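PDB 3TTY: beta-galactosidase from Bacillus circulans subsp. alkalophilus, which hydrolyses terminal beta-D-galactosyl residues of beta-galactosides, and binds galactose in its TIM-barrel glycoside hydrolase domain. Local coordinates for residues M402-N407 / M463-F468; A458-M463 / T484-G489; T287-N292 / T441-V446; E406-L411 / L421-E426. All coordinates share one frame; numbering follows the deposited sequence.

How the contacts relate
Following the chain, helix 284-296 of the TIM barrel opens contact 3, which closes about 150 residues later on strand 441-444. Contact 3 thus joins the barrel domain to the edge of the mixed sheet in the trimerisation domain. Contact 4 is nested inside that loop and packs helix 405-413 against the start of helix 423-435. Contact 1 starts from the same region, 402-407, and closes on 463-468, so it crosses contact 3. Contact 2 crosses contact 1, shares M463 with it, and joins the ends of strands 455-458 and 481-485. N407 links contacts 1, 2 and 4, and its ND2 lies 3.0 Å from V460 O.

Contact 1: M402-N407 / M463-F468; sequences MYDWEN and MVKPGF
K465 reaches tip to tip toward D404 and crosses E406 at about a right angle, forming a salt-bridge network at the N terminus of helix 405-413. Its NZ meets D404 OD2 at 2.9 Å on the syn side of the carboxylate. E406 OE1 receives the same ammonium at 2.7 Å, from above its carboxylate plane. The K465 chain is extended beyond CG, which carries NZ between the two acids.

Two more direct contacts flank the network. M402 and F468 form a Met-aromatic contact, with SD in the plane of the ring at its edge, 3.5 Å from F468 CE1. N407 OD1 accepts from M463 N at 2.9 Å, with the donor 40° out of the amide carbonyl plane.

E406 OE2 has a second partner, R223. V446 touches both F468 and D404. D404 is also the N-cap of the helix. Its CG lies anti to the backbone N (chi1 -176°), and OD1 accepts from N407 N at 2.8 Å through the anti lone pair. An alanine here would probably leave the first turn of the helix uncapped and K465 with E406 as its one acidic mate in the network. A weak bond from E406 N also reaches D404 OD1, at 3.0 Å.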
loop_
_atom_site.group_PDB
_atom_site.type_symbol
_atom_site.label_atom_id
_atom_site.label_comp_id
_atom_site.label_asym_id
_atom_site.label_seq_id
_atom_site.Cartn_x
_atom_site.Cartn_y
_atom_site.Cartn_z
ATOM N N MET A 402 1.185 -17.510 29.312
ATOM C CA MET A 402 2.416 -16.757 29.202
ATOM C C MET A 402 2.423 -15.928 27.937
ATOM O O MET A 402 1.916 -16.350 26.897
ATOM C CB MET A 402 3.612 -17.712 29.165
ATOM C CG MET A 402 3.971 -18.337 30.491
ATOM S SD MET A 402 5.275 -19.563 30.296
ATOM C CE MET A 402 5.738 -19.827 32.002
ATOM N N TYR A 403 3.020 -14.750 28.048
ATOM C CA TYR A 403 3.187 -13.833 26.942
ATOM C C TYR A 403 4.542 -13.169 27.178
ATOM O O TYR A 403 4.910 -12.893 28.317
ATOM C CB TYR A 403 2.057 -12.780 26.939
ATOM C CG TYR A 403 2.357 -11.610 26.034
ATOM C CD1 TYR A 403 2.268 -11.736 24.648
ATOM C CD2 TYR A 403 2.763 -10.390 26.555
ATOM C CE1 TYR A 403 2.564 -10.681 23.813
ATOM C CE2 TYR A 403 3.059 -9.321 25.721
ATOM C CZ TYR A 403 2.959 -9.478 24.351
ATOM O OH TYR A 403 3.255 -8.432 23.518
ATOM N N ASP A 404 5.288 -12.911 26.117
ATOM C CA ASP A 404 6.607 -12.306 26.269
ATOM C C ASP A 404 6.923 -11.402 25.098
ATOM O O ASP A 404 6.759 -11.813 23.951
ATOM C CB ASP A 404 7.684 -13.390 26.359
ATOM C CG ASP A 404 9.064 -12.812 26.622
ATOM O OD1 ASP A 404 9.859 -12.713 25.676
ATOM O OD2 ASP A 404 9.346 -12.432 27.773
ATOM N N TRP A 405 7.415 -10.195 25.372
ATOM C CA TRP A 405 7.671 -9.231 24.295
ATOM C C TRP A 405 8.863 -9.596 23.414
ATOM O O TRP A 405 8.859 -9.299 22.207
ATOM C CB TRP A 405 7.838 -7.792 24.829
ATOM C CG TRP A 405 6.571 -7.002 24.871
ATOM C CD1 TRP A 405 6.085 -6.173 23.901
ATOM C CD2 TRP A 405 5.621 -6.958 25.948
ATOM N NE1 TRP A 405 4.888 -5.611 24.308
ATOM C CE2 TRP A 405 4.586 -6.074 25.562
ATOM C CE3 TRP A 405 5.555 -7.566 27.210
ATOM C CZ2 TRP A 405 3.487 -5.797 26.385
ATOM C CZ3 TRP A 405 4.461 -7.285 28.029
ATOM C CH2 TRP A 405 3.443 -6.413 27.612
ATOM N N GLU A 406 9.884 -10.220 24.005
ATOM C CA GLU A 406 11.112 -10.541 23.266
ATOM C C GLU A 406 10.828 -11.707 22.343
ATOM O O GLU A 406 11.253 -11.728 21.186
ATOM C CB GLU A 406 12.279 -10.851 24.207
ATOM C CG GLU A 406 12.764 -9.631 24.999
ATOM C CD GLU A 406 13.999 -9.899 25.857
ATOM O OE1 GLU A 406 14.127 -11.014 26.400
ATOM O OE2 GLU A 406 14.846 -8.985 25.993
ATOM N N ASN A 407 10.082 -12.674 22.853
ATOM C CA ASN A 407 9.572 -13.745 22.009
ATOM C C ASN A 407 8.758 -13.170 20.841
ATOM O O ASN A 407 8.912 -13.596 19.694
ATOM C CB ASN A 407 8.703 -14.681 22.840
ATOM C CG ASN A 407 8.150 -15.833 22.036
ATOM O OD1 ASN A 407 8.873 -16.468 21.272
ATOM N ND2 ASN A 407 6.851 -16.117 22.205
ATOM N N MET A 463 10.948 -18.429 21.436
ATOM C CA MET A 463 12.173 -18.143 22.177
ATOM C C MET A 463 12.146 -18.712 23.601
ATOM O O MET A 463 11.240 -18.424 24.389
ATOM C CB MET A 463 12.464 -16.640 22.226
ATOM C CG MET A 463 13.603 -16.262 23.208
ATOM S SD MET A 463 13.825 -14.468 23.309
ATOM C CE MET A 463 14.135 -14.134 21.582
ATOM N N VAL A 464 13.157 -19.515 23.917
ATOM C CA VAL A 464 13.339 -20.045 25.258
ATOM C C VAL A 464 14.555 -19.397 25.918
ATOM O O VAL A 464 15.678 -19.555 25.446
ATOM C CB VAL A 464 13.488 -21.567 25.229
ATOM C CG1 VAL A 464 13.916 -22.086 26.592
ATOM C CG2 VAL A 464 12.168 -22.198 24.800
ATOM N N LYS A 465 14.313 -18.650 26.997
ATOM C CA LYS A 465 15.350 -17.882 27.679
ATOM C C LYS A 465 16.007 -18.727 28.769
ATOM O O LYS A 465 15.437 -19.727 29.197
ATOM C CB LYS A 465 14.752 -16.614 28.296
ATOM C CG LYS A 465 14.083 -15.664 27.306
ATOM C CD LYS A 465 13.490 -14.481 28.053
ATOM C CE LYS A 465 12.686 -13.562 27.140
ATOM N NZ LYS A 465 12.264 -12.335 27.883
ATOM N N PRO A 466 17.202 -18.320 29.230
ATOM C CA PRO A 466 17.918 -19.084 30.259
ATOM C C PRO A 466 17.040 -19.279 31.490
ATOM O O PRO A 466 16.321 -18.349 31.892
ATOM C CB PRO A 466 19.113 -18.188 30.604
ATOM C CG PRO A 466 19.317 -17.339 29.389
ATOM C CD PRO A 466 17.939 -17.112 28.822
ATOM N N GLY A 467 17.094 -20.478 32.066
ATOM C CA GLY A 467 16.321 -20.799 33.253
ATOM C C GLY A 467 14.872 -21.190 32.994
ATOM O O GLY A 467 14.215 -21.758 33.867
ATOM N N PHE A 468 14.359 -20.890 31.806
ATOM C CA PHE A 468 12.958 -21.177 31.523
ATOM C C PHE A 468 12.660 -22.681 31.493
ATOM O O PHE A 468 11.783 -23.156 32.221
ATOM C CB PHE A 468 12.504 -20.475 30.236
ATOM C CG PHE A 468 11.074 -20.771 29.834
ATOM C CD1 PHE A 468 10.028 -20.018 30.327
ATOM C CD2 PHE A 468 10.790 -21.771 28.922
ATOM C CE1 PHE A 468 8.712 -20.269 29.937
ATOM C CE2 PHE A 468 9.484 -22.030 28.532
ATOM C CZ PHE A 468 8.440 -21.274 29.043
#

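Contact 2: A458-M463 / T484-G489; sequences APVMYM and TTFFSG
The rings of Y462 and F487 lie side by side and point the same way. Their planes are 29° apart, and they are slid so far that they barely overlap. Y462 CD1 sits over one face of the F487 ring, 3.4 Å from F487 CE2. At the edge of the Y462 ring, in its plane, lies F487 O. The F486 ring has T485 OG1 over one face, offset toward the rim. The second subunit adds to this aromatic patch: its Y357 meets F487 edge-to-face and bonds to Y462 OH, which also bonds to D495 of the same chain as Y462.

Hydroxyls of T484, T485 and S488 join the two segments. T484 OG1 donates to A458 O at 2.9 Å, nearly along the C=O axis. T485 OG1 accepts from V460 N at 2.8 Å and donates to F486 O at 3.0 Å. Its chi1 of 67° sets OG1 between the backbone N and the carbonyl carbon. The segments run on from the C-terminal ends of the neighbouring parallel strands 455-458 and 481-485, in the mixed sheet of the trimerisation domain. A valine in place of T485 would probably leave V460 N without its acceptor and F486 O without this donor.

S488 OG donates to T485 O at 2.8 Å and accepts a weak bond from M461 N. M461 is the centre of an inverse gamma turn. Its carbonyl O takes the G489 N-H at 2.6 Å, and the N-H...O angle is 166°.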
loop_
_atom_site.group_PDB
_atom_site.type_symbol
_atom_site.label_atom_id
_atom_site.label_comp_id
_atom_site.label_asym_id
_atom_site.label_seq_id
_atom_site.Cartn_x
_atom_site.Cartn_y
_atom_site.Cartn_z
ATOM N N ALA A 458 1.686 -22.010 27.245
ATOM C CA ALA A 458 2.645 -21.151 26.543
ATOM C C ALA A 458 2.517 -21.324 25.034
ATOM O O ALA A 458 3.234 -22.122 24.429
ATOM C CB ALA A 458 4.070 -21.462 26.994
ATOM N N PRO A 459 1.587 -20.580 24.422
ATOM C CA PRO A 459 1.390 -20.638 22.973
ATOM C C PRO A 459 2.619 -20.101 22.239
ATOM O O PRO A 459 3.067 -18.995 22.524
ATOM C CB PRO A 459 0.185 -19.715 22.752
ATOM C CG PRO A 459 -0.512 -19.660 24.088
ATOM C CD PRO A 459 0.604 -19.703 25.082
ATOM N N VAL A 460 3.163 -20.900 21.328
ATOM C CA VAL A 460 4.282 -20.501 20.480
ATOM C C VAL A 460 5.425 -19.874 21.272
ATOM O O VAL A 460 5.791 -18.721 21.037
ATOM C CB VAL A 460 3.826 -19.522 19.388
ATOM C CG1 VAL A 460 4.822 -19.493 18.257
ATOM C CG2 VAL A 460 2.458 -19.920 18.861
ATOM N N MET A 461 5.969 -20.634 22.223
ATOM C CA MET A 461 7.132 -20.206 22.984
ATOM C C MET A 461 8.349 -20.493 22.116
ATOM O O MET A 461 9.166 -21.378 22.407
ATOM C CB MET A 461 7.208 -20.937 24.332
ATOM C CG MET A 461 8.155 -20.296 25.359
ATOM S SD MET A 461 7.903 -18.512 25.567
ATOM C CE MET A 461 6.208 -18.485 26.175
ATOM N N TYR A 462 8.417 -19.741 21.024
ATOM C CA TYR A 462 9.486 -19.788 20.047
ATOM C C TYR A 462 10.845 -19.521 20.683
ATOM O O TYR A 462 11.780 -20.306 20.514
ATOM C CB TYR A 462 9.177 -18.759 18.959
ATOM C CG TYR A 462 10.284 -18.462 17.973
ATOM C CD1 TYR A 462 10.586 -19.345 16.932
ATOM C CD2 TYR A 462 10.994 -17.267 18.046
ATOM C CE1 TYR A 462 11.591 -19.048 16.013
ATOM C CE2 TYR A 462 11.984 -16.965 17.137
ATOM C CZ TYR A 462 12.285 -17.852 16.126
ATOM O OH TYR A 462 13.278 -17.522 15.224
ATOM N N MET A 463 10.948 -18.429 21.436
ATOM C CA MET A 463 12.173 -18.143 22.177
ATOM C C MET A 463 12.146 -18.712 23.601
ATOM O O MET A 463 11.240 -18.424 24.389
ATOM C CB MET A 463 12.464 -16.640 22.226
ATOM C CG MET A 463 13.603 -16.262 23.208
ATOM S SD MET A 463 13.825 -14.468 23.309
ATOM C CE MET A 463 14.135 -14.134 21.582
ATOM N N THR A 484 2.360 -26.438 25.400
ATOM C CA THR A 484 3.012 -25.593 24.401
ATOM C C THR A 484 2.689 -26.084 22.990
ATOM O O THR A 484 1.919 -27.034 22.833
ATOM C CB THR A 484 4.534 -25.356 24.681
ATOM O OG1 THR A 484 5.027 -24.315 23.827
ATOM C CG2 THR A 484 5.349 -26.613 24.489
ATOM N N THR A 485 3.226 -25.427 21.966
ATOM C CA THR A 485 2.706 -25.654 20.625
ATOM C C THR A 485 3.787 -25.816 19.581
ATOM O O THR A 485 4.972 -25.715 19.879
ATOM C CB THR A 485 1.827 -24.465 20.154
ATOM O OG1 THR A 485 2.651 -23.306 19.982
ATOM C CG2 THR A 485 0.712 -24.155 21.156
ATOM N N PHE A 486 3.355 -26.038 18.344
ATOM C CA PHE A 486 4.235 -25.973 17.197
ATOM C C PHE A 486 5.073 -24.697 17.275
ATOM O O PHE A 486 4.622 -23.671 17.794
ATOM C CB PHE A 486 3.409 -25.942 15.919
ATOM C CG PHE A 486 2.483 -24.757 15.838
ATOM C CD1 PHE A 486 1.186 -24.834 16.330
ATOM C CD2 PHE A 486 2.917 -23.554 15.297
ATOM C CE1 PHE A 486 0.343 -23.735 16.274
ATOM C CE2 PHE A 486 2.076 -22.458 15.233
ATOM C CZ PHE A 486 0.787 -22.546 15.726
ATOM N N PHE A 487 6.292 -24.780 16.755
ATOM C CA PHE A 487 7.214 -23.644 16.659
ATOM C C PHE A 487 7.625 -23.063 18.014
ATOM O O PHE A 487 7.846 -21.857 18.144
ATOM C CB PHE A 487 6.668 -22.555 15.728
ATOM C CG PHE A 487 7.738 -21.867 14.922
ATOM C CD1 PHE A 487 8.689 -22.615 14.227
ATOM C CD2 PHE A 487 7.811 -20.478 14.867
ATOM C CE1 PHE A 487 9.690 -21.992 13.487
ATOM C CE2 PHE A 487 8.803 -19.852 14.129
ATOM C CZ PHE A 487 9.748 -20.618 13.434
ATOM N N SER A 488 7.747 -23.929 19.014
ATOM C CA SER A 488 8.201 -23.503 20.335
ATOM C C SER A 488 9.548 -24.143 20.636
ATOM O O SER A 488 9.870 -25.210 20.109
ATOM C CB SER A 488 7.189 -23.904 21.411
ATOM O OG SER A 488 5.921 -23.361 21.115
ATOM N N GLY A 489 10.333 -23.499 21.487
ATOM C CA GLY A 489 11.654 -24.008 21.816
ATOM C C GLY A 489 12.610 -24.047 20.637
ATOM O O GLY A 489 13.483 -24.903 20.565
#

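Contact 3: T287-N292 / T441-V446; sequences TAMAHN and TDMISV
This is a buried helix-to-strand contact between two domains, in which N292 and M289 of helix 284-296 meet T441 and M443 of strand 441-444. The helix belongs to the TIM barrel. The strand is an outermost strand of the mixed sheet within this chain. The two axes come within 8.0 Å at an angle of 64°.

N292 carries the polar part, with both ends of its amide bonded to the strand backbone. ND2 donates to T441 O at 2.8 Å in the plane of the amide. OD1 accepts from M443 N, also at 2.8 Å, but this donor stands 52° above the carbonyl plane. A water lies 2.9 Å from N292 OD1 and 2.7 Å from M443 O. ND2 also bonds to Y431 OH of helix 423-435.

Beside the amide, M443 CG packs on N292 CB. M443 SD lies 3.7 Å from M289 CG, and the two methionine chains cross at a slant. D442 forms a salt bridge with R295 of helix 284-296.

An asparagine amide here pairs with the carbonyl of one residue and the N-H of the next but one, on the edge of a sheet. It joins the TIM barrel, which holds the galactose pocket, to the trimerisation domain.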
loop_
_atom_site.group_PDB
_atom_site.type_symbol
_atom_site.label_atom_id
_atom_site.label_comp_id
_atom_site.label_asym_id
_atom_site.label_seq_id
_atom_site.Cartn_x
_atom_site.Cartn_y
_atom_site.Cartn_z
ATOM N N THR A 287 -10.020 -7.556 24.980
ATOM C CA THR A 287 -9.778 -6.457 25.910
ATOM C C THR A 287 -9.672 -6.985 27.351
ATOM O O THR A 287 -8.923 -6.444 28.161
ATOM C CB THR A 287 -10.712 -5.198 25.717
ATOM O OG1 THR A 287 -11.455 -4.917 26.916
ATOM C CG2 THR A 287 -11.632 -5.351 24.550
ATOM N N ALA A 288 -10.359 -8.080 27.653
ATOM C CA ALA A 288 -10.175 -8.735 28.950
ATOM C C ALA A 288 -8.734 -9.260 29.100
ATOM O O ALA A 288 -8.095 -9.110 30.151
ATOM C CB ALA A 288 -11.182 -9.877 29.121
ATOM N N MET A 289 -8.223 -9.879 28.041
ATOM C CA MET A 289 -6.848 -10.365 28.044
ATOM C C MET A 289 -5.849 -9.216 28.258
ATOM O O MET A 289 -4.830 -9.391 28.934
ATOM C CB MET A 289 -6.536 -11.139 26.750
ATOM C CG MET A 289 -5.233 -11.933 26.814
ATOM S SD MET A 289 -4.823 -12.807 25.295
ATOM C CE MET A 289 -4.844 -11.464 24.107
ATOM N N ALA A 290 -6.148 -8.043 27.704
ATOM C CA ALA A 290 -5.287 -6.871 27.907
ATOM C C ALA A 290 -5.290 -6.324 29.353
ATOM O O ALA A 290 -4.228 -6.028 29.910
ATOM C CB ALA A 290 -5.616 -5.760 26.890
ATOM N N HIS A 291 -6.469 -6.186 29.958
ATOM C CA HIS A 291 -6.533 -5.777 31.356
ATOM C C HIS A 291 -5.762 -6.810 32.161
ATOM O O HIS A 291 -4.986 -6.477 33.064
ATOM C CB HIS A 291 -7.974 -5.755 31.882
ATOM C CG HIS A 291 -8.858 -4.712 31.264
ATOM N ND1 HIS A 291 -8.610 -3.362 31.364
ATOM C CD2 HIS A 291 -10.027 -4.829 30.586
ATOM C CE1 HIS A 291 -9.570 -2.692 30.751
ATOM N NE2 HIS A 291 -10.442 -3.561 30.273
ATOM N N ASN A 292 -6.016 -8.077 31.838
ATOM C CA ASN A 292 -5.370 -9.194 32.510
ATOM C C ASN A 292 -3.852 -9.054 32.469
ATOM O O ASN A 292 -3.183 -9.126 33.496
ATOM C CB ASN A 292 -5.794 -10.507 31.858
ATOM C CG ASN A 292 -5.632 -11.701 32.782
ATOM O OD1 ASN A 292 -4.604 -11.860 33.454
ATOM N ND2 ASN A 292 -6.651 -12.550 32.819
ATOM N N THR A 441 -8.109 -16.976 35.031
ATOM C CA THR A 441 -6.796 -17.112 34.420
ATOM C C THR A 441 -5.961 -15.843 34.581
ATOM O O THR A 441 -6.492 -14.728 34.580
ATOM C CB THR A 441 -6.933 -17.404 32.919
ATOM O OG1 THR A 441 -7.611 -16.308 32.308
ATOM C CG2 THR A 441 -7.758 -18.640 32.681
ATOM N N ASP A 442 -4.654 -16.020 34.733
ATOM C CA ASP A 442 -3.711 -14.907 34.761
ATOM C C ASP A 442 -2.819 -14.945 33.539
ATOM O O ASP A 442 -2.270 -15.998 33.203
ATOM C CB ASP A 442 -2.778 -15.008 35.964
ATOM C CG ASP A 442 -3.486 -14.829 37.264
ATOM O OD1 ASP A 442 -4.591 -14.242 37.261
ATOM O OD2 ASP A 442 -2.914 -15.260 38.287
ATOM N N MET A 443 -2.649 -13.790 32.901
ATOM C CA MET A 443 -1.586 -13.608 31.924
ATOM C C MET A 443 -0.303 -13.379 32.713
ATOM O O MET A 443 -0.283 -12.570 33.642
ATOM C CB MET A 443 -1.882 -12.404 31.030
ATOM C CG MET A 443 -3.128 -12.560 30.173
ATOM S SD MET A 443 -2.975 -13.910 28.998
ATOM C CE MET A 443 -1.383 -13.518 28.271
ATOM N N ILE A 444 0.760 -14.099 32.368
ATOM C CA ILE A 444 1.994 -14.010 33.149
ATOM C C ILE A 444 3.237 -13.912 32.277
ATOM O O ILE A 444 3.204 -14.261 31.102
ATOM C CB ILE A 444 2.164 -15.226 34.089
ATOM C CG1 ILE A 444 2.299 -16.524 33.279
ATOM C CG2 ILE A 444 1.004 -15.309 35.082
ATOM C CD1 ILE A 444 2.903 -17.679 34.078
ATOM N N SER A 445 4.330 -13.418 32.854
ATOM C CA SER A 445 5.616 -13.431 32.168
ATOM C C SER A 445 6.195 -14.857 32.159
ATOM O O SER A 445 5.765 -15.733 32.929
ATOM C CB SER A 445 6.598 -12.474 32.836
ATOM O OG SER A 445 7.296 -13.116 33.894
ATOM N N VAL A 446 7.159 -15.087 31.277
ATOM C CA VAL A 446 7.850 -16.355 31.247
ATOM C C VAL A 446 8.659 -16.566 32.525
ATOM O O VAL A 446 9.141 -17.671 32.763
ATOM C CB VAL A 446 8.788 -16.473 30.020
ATOM C CG1 VAL A 446 7.987 -16.506 28.743
ATOM C CG2 VAL A 446 9.819 -15.336 30.005
HETATM O O HOH W 1 -2.314 -11.570 35.169
#

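Contact 4: E406-L411 / L421-E426; sequences ENRWAL and LNYVNE
Y423 packs into the side of helix 405-413, where N407, R408 and L411 meet its ring. Its CG is anti to the backbone N (chi1 178°), which sends the ring out toward helix 405-413. N407 crosses the tyrosine at about a right angle, with amide and ring planes 85° apart. N407 ND2 approaches Y423 CZ to 3.1 Å. The N407 amide is bonded elsewhere, OD1 to M463 N and ND2 to V460 O. The tyrosine hydroxyl accepts a bond from D404 N.

One turn further along the helix, L411 CD1 lies 3.5 Å from Y423 CD1, again crossing at about a right angle. The other methyl, L411 CD2, touches L421 CD2 at 4.2 Å. Y462 from a nearby loop also packs on L411.

R408 meets the ring with its aliphatic part, CB being 3.6 Å from Y423 CD2. Its CG is anti to the backbone N (chi1 177°), and the chain stays extended from CG to NE. The flat guanidinium lies next to V424, whose CG2 sits 3.5 Å above its plane, over the centre. Two of its nitrogens bond elsewhere: NE forms a salt bridge with E412, and NH1 bonds to F256 O and Y403 OH.

N422 caps helix 423-435, its OD1 accepting from N425 N at 2.8 Å. The contact packs the start of helix 423-435 against the side of the preceding helix 405-413, in the trimerisation domain.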
loop_
_atom_site.group_PDB
_atom_site.type_symbol
_atom_site.label_atom_id
_atom_site.label_comp_id
_atom_site.label_asym_id
_atom_site.label_seq_id
_atom_site.Cartn_x
_atom_site.Cartn_y
_atom_site.Cartn_z
ATOM N N GLU A 406 9.884 -10.220 24.005
ATOM C CA GLU A 406 11.112 -10.541 23.266
ATOM C C GLU A 406 10.828 -11.707 22.343
ATOM O O GLU A 406 11.253 -11.728 21.186
ATOM C CB GLU A 406 12.279 -10.851 24.207
ATOM C CG GLU A 406 12.764 -9.631 24.999
ATOM C CD GLU A 406 13.999 -9.899 25.857
ATOM O OE1 GLU A 406 14.127 -11.014 26.400
ATOM O OE2 GLU A 406 14.846 -8.985 25.993
ATOM N N ASN A 407 10.082 -12.674 22.853
ATOM C CA ASN A 407 9.572 -13.745 22.009
ATOM C C ASN A 407 8.758 -13.170 20.841
ATOM O O ASN A 407 8.912 -13.596 19.694
ATOM C CB ASN A 407 8.703 -14.681 22.840
ATOM C CG ASN A 407 8.150 -15.833 22.036
ATOM O OD1 ASN A 407 8.873 -16.468 21.272
ATOM N ND2 ASN A 407 6.851 -16.117 22.205
ATOM N N ARG A 408 7.896 -12.198 21.142
ATOM C CA ARG A 408 7.090 -11.542 20.117
ATOM C C ARG A 408 7.947 -10.887 19.028
ATOM O O ARG A 408 7.722 -11.103 17.838
ATOM C CB ARG A 408 6.166 -10.497 20.747
ATOM C CG ARG A 408 5.348 -9.723 19.724
ATOM C CD ARG A 408 4.218 -8.921 20.371
ATOM N NE ARG A 408 3.365 -8.259 19.382
ATOM C CZ ARG A 408 2.318 -7.492 19.691
ATOM N NH1 ARG A 408 1.993 -7.291 20.962
ATOM N NH2 ARG A 408 1.604 -6.916 18.734
ATOM N N TRP A 409 8.915 -10.074 19.440
ATOM C CA TRP A 409 9.816 -9.418 18.498
ATOM C C TRP A 409 10.530 -10.409 17.577
ATOM O O TRP A 409 10.572 -10.220 16.352
ATOM C CB TRP A 409 10.860 -8.599 19.247
ATOM C CG TRP A 409 10.301 -7.420 19.986
ATOM C CD1 TRP A 409 9.124 -6.770 19.731
ATOM C CD2 TRP A 409 10.893 -6.758 21.110
ATOM N NE1 TRP A 409 8.958 -5.742 20.626
ATOM C CE2 TRP A 409 10.029 -5.710 21.480
ATOM C CE3 TRP A 409 12.072 -6.950 21.837
ATOM C CZ2 TRP A 409 10.312 -4.846 22.538
ATOM C CZ3 TRP A 409 12.347 -6.110 22.885
ATOM C CH2 TRP A 409 11.473 -5.059 23.228
ATOM N N ALA A 410 11.105 -11.456 18.160
ATOM C CA ALA A 410 11.784 -12.471 17.351
ATOM C C ALA A 410 10.825 -13.150 16.357
ATOM O O ALA A 410 11.148 -13.299 15.170
ATOM C CB ALA A 410 12.472 -13.498 18.233
ATOM N N LEU A 411 9.639 -13.532 16.831
ATOM C CA LEU A 411 8.632 -14.111 15.943
ATOM C C LEU A 411 8.256 -13.159 14.825
ATOM O O LEU A 411 8.171 -13.551 13.671
ATOM C CB LEU A 411 7.372 -14.494 16.714
ATOM C CG LEU A 411 7.381 -15.843 17.419
ATOM C CD1 LEU A 411 6.072 -16.043 18.148
ATOM C CD2 LEU A 411 7.628 -16.965 16.411
ATOM N N LEU A 421 1.214 -16.546 10.538
ATOM C CA LEU A 421 1.437 -16.734 11.972
ATOM C C LEU A 421 1.405 -15.395 12.674
ATOM O O LEU A 421 2.198 -14.498 12.380
ATOM C CB LEU A 421 2.759 -17.462 12.264
ATOM C CG LEU A 421 3.112 -17.662 13.745
ATOM C CD1 LEU A 421 2.046 -18.479 14.474
ATOM C CD2 LEU A 421 4.513 -18.282 13.921
ATOM N N ASN A 422 0.460 -15.256 13.588
ATOM C CA ASN A 422 0.347 -14.049 14.385
ATOM C C ASN A 422 0.401 -14.442 15.852
ATOM O O ASN A 422 -0.506 -15.117 16.358
ATOM C CB ASN A 422 -0.961 -13.327 14.044
ATOM C CG ASN A 422 -1.168 -12.064 14.854
ATOM O OD1 ASN A 422 -1.177 -12.093 16.086
ATOM N ND2 ASN A 422 -1.345 -10.943 14.161
ATOM N N TYR A 423 1.481 -14.050 16.523
ATOM C CA TYR A 423 1.739 -14.472 17.904
ATOM C C TYR A 423 0.583 -14.159 18.836
ATOM O O TYR A 423 0.057 -15.052 19.514
ATOM C CB TYR A 423 3.020 -13.829 18.430
ATOM C CG TYR A 423 3.377 -14.144 19.874
ATOM C CD1 TYR A 423 3.365 -15.445 20.353
ATOM C CD2 TYR A 423 3.783 -13.133 20.740
ATOM C CE1 TYR A 423 3.723 -15.733 21.669
ATOM C CE2 TYR A 423 4.149 -13.402 22.043
ATOM C CZ TYR A 423 4.115 -14.705 22.503
ATOM O OH TYR A 423 4.455 -14.965 23.807
ATOM N N VAL A 424 0.191 -12.891 18.873
ATOM C CA VAL A 424 -0.877 -12.470 19.768
ATOM C C VAL A 424 -2.186 -13.206 19.468
ATOM O O VAL A 424 -2.896 -13.617 20.400
ATOM C CB VAL A 424 -1.073 -10.928 19.771
ATOM C CG1 VAL A 424 -2.302 -10.550 20.552
ATOM C CG2 VAL A 424 0.164 -10.237 20.351
ATOM N N ASN A 425 -2.498 -13.399 18.188
ATOM C CA ASN A 425 -3.712 -14.137 17.826
ATOM C C ASN A 425 -3.719 -15.540 18.449
ATOM O O ASN A 425 -4.730 -15.980 19.005
ATOM C CB ASN A 425 -3.899 -14.236 16.302
ATOM C CG ASN A 425 -4.471 -12.955 15.687
ATOM O OD1 ASN A 425 -4.531 -12.817 14.460
ATOM N ND2 ASN A 425 -4.885 -12.013 16.532
ATOM N N GLU A 426 -2.590 -16.240 18.344
ATOM C CA GLU A 426 -2.457 -17.571 18.936
ATOM C C GLU A 426 -2.594 -17.522 20.448
ATOM O O GLU A 426 -3.312 -18.329 21.021
ATOM C CB GLU A 426 -1.136 -18.232 18.539
ATOM C CG GLU A 426 -0.972 -18.398 17.048
ATOM C CD GLU A 426 -2.058 -19.272 16.430
ATOM O OE1 GLU A 426 -2.245 -20.432 16.874
ATOM O OE2 GLU A 426 -2.733 -18.792 15.496
#